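Local coordinates for uncharacterized protein (Escherichia coli O157:H7, PDB 4ZV9) that is of unknown function but belongs to the dienelactone hydrolase family of alpha/beta hydrolases, so it probably hydrolyses ester-type bonds in small substrates, at residues 42-48 against 121-127. Sequence-based numbering, arbitrary orientation.
Sequences TPAVVVV and TGKVGIT
Two neighbouring parallel strands of the central alpha/beta-hydrolase sheet, 42-48 and 123-127, are joined here by an unbroken ladder of backbone hydrogen bonds. It starts with Ala44 N to Lys123 O at 3.2 Å; Gly125 N then gives to Ala44 O, Val46 N to Gly125 O and Thr127 N to Val46 O, and Val48 N to Thr127 O closes the run at 2.9 Å. Just before the ladder the chain turns a corner at Gly122. There Thr121 N makes a hydrogen bond to Thr42 O at 3.0 Å from above the carbonyl plane, with a bent N-H...O angle of 138°, while Thr121 OG1 lies 3.5 Å from Pro43 CA and accepts from Lys123 N in an ST turn.

On one face, Val46 CG2 meets Val124 CG1 at 4.0 Å, and the Val46 and Ile126 side chains lie side by side, pointing the same way, with Val46 CG1 against Ile126 CD1. Ile126 CG1, anti to its own backbone N (chi1 -169°), comes to 3.4 Å from Val46 O, and CD1 beyond it touches Val48 CG2 at 3.8 Å. On the other face, Thr127 CG2 sits 4.1 Å from both Val45 CG1 and Val47 CG2, and its OG1 is hydrogen-bonded to Val150 O in the next strand.

Helices 100-116 and 132-142 pack on the Val46-Ile126 face and helix 56-67 on the Val45-Val47 face, while strands 71-75 and 148-151 flank the pair within the sheet.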
# COMPACT_ATOMS: atom_id res chain seq x y z
N THR A 42 11.70 14.42 3.56
CA THR A 42 10.80 13.98 2.50
C THR A 42 9.61 13.21 3.10
O THR A 42 9.78 12.47 4.05
CB THR A 42 11.59 13.03 1.55
OG1 THR A 42 12.82 13.66 1.14
CG2 THR A 42 10.79 12.64 0.32
N PRO A 43 8.40 13.37 2.52
CA PRO A 43 7.26 12.58 3.02
C PRO A 43 7.44 11.08 2.70
O PRO A 43 8.22 10.72 1.80
CB PRO A 43 6.06 13.14 2.25
CG PRO A 43 6.55 14.35 1.52
CD PRO A 43 8.03 14.19 1.36
N ALA A 44 6.72 10.24 3.42
CA ALA A 44 6.85 8.79 3.27
C ALA A 44 5.54 8.09 2.88
O ALA A 44 4.45 8.58 3.15
CB ALA A 44 7.36 8.21 4.57
N VAL A 45 5.68 6.93 2.25
CA VAL A 45 4.56 6.10 1.87
C VAL A 45 4.88 4.67 2.22
O VAL A 45 5.97 4.16 1.87
CB VAL A 45 4.29 6.17 0.36
CG1 VAL A 45 3.18 5.20 -0.03
CG2 VAL A 45 3.93 7.59 -0.04
N VAL A 46 3.97 4.02 2.95
CA VAL A 46 4.11 2.60 3.23
C VAL A 46 3.39 1.88 2.08
O VAL A 46 2.26 2.22 1.74
CB VAL A 46 3.52 2.21 4.60
CG1 VAL A 46 3.44 0.70 4.77
CG2 VAL A 46 4.35 2.83 5.71
N VAL A 47 4.04 0.89 1.50
CA VAL A 47 3.47 0.11 0.41
C VAL A 47 3.21 -1.30 0.90
O VAL A 47 4.14 -2.00 1.31
CB VAL A 47 4.42 0.10 -0.79
CG1 VAL A 47 3.86 -0.77 -1.92
CG2 VAL A 47 4.68 1.50 -1.28
N VAL A 48 1.96 -1.74 0.85
CA VAL A 48 1.59 -3.04 1.37
C VAL A 48 1.35 -4.02 0.23
O VAL A 48 0.54 -3.77 -0.68
CB VAL A 48 0.31 -2.97 2.22
CG1 VAL A 48 0.04 -4.32 2.88
CG2 VAL A 48 0.42 -1.88 3.27
N THR A 121 9.54 13.65 6.82
CA THR A 121 8.90 14.86 7.36
C THR A 121 8.04 14.57 8.57
O THR A 121 7.70 15.48 9.32
CB THR A 121 7.96 15.52 6.33
OG1 THR A 121 6.98 14.57 5.88
CG2 THR A 121 8.75 16.06 5.13
N GLY A 122 7.62 13.32 8.70
CA GLY A 122 6.65 12.97 9.74
C GLY A 122 5.30 12.59 9.16
O GLY A 122 4.51 11.93 9.83
N LYS A 123 5.00 13.04 7.94
CA LYS A 123 3.74 12.67 7.28
C LYS A 123 3.92 11.33 6.55
O LYS A 123 4.94 11.10 5.90
CB LYS A 123 3.28 13.72 6.29
CG LYS A 123 2.88 15.02 6.95
CD LYS A 123 2.33 16.07 6.01
CE LYS A 123 1.05 16.65 6.59
NZ LYS A 123 0.69 17.92 5.91
N VAL A 124 2.95 10.44 6.72
CA VAL A 124 3.00 9.12 6.11
C VAL A 124 1.67 8.79 5.44
O VAL A 124 0.60 8.96 6.03
CB VAL A 124 3.29 8.03 7.16
CG1 VAL A 124 3.39 6.68 6.48
CG2 VAL A 124 4.59 8.32 7.89
N GLY A 125 1.76 8.31 4.21
CA GLY A 125 0.60 7.82 3.47
C GLY A 125 0.76 6.32 3.30
O GLY A 125 1.81 5.76 3.64
N ILE A 126 -0.29 5.67 2.82
CA ILE A 126 -0.24 4.23 2.63
C ILE A 126 -0.99 3.83 1.35
O ILE A 126 -2.00 4.44 0.99
CB ILE A 126 -0.80 3.48 3.87
CG1 ILE A 126 -0.49 1.98 3.78
CG2 ILE A 126 -2.30 3.70 4.02
CD1 ILE A 126 -0.60 1.24 5.10
N THR A 127 -0.47 2.81 0.67
CA THR A 127 -1.14 2.26 -0.49
C THR A 127 -0.85 0.79 -0.51
O THR A 127 0.17 0.33 0.03
CB THR A 127 -0.68 2.92 -1.82
OG1 THR A 127 -1.50 2.48 -2.90
CG2 THR A 127 0.78 2.61 -2.10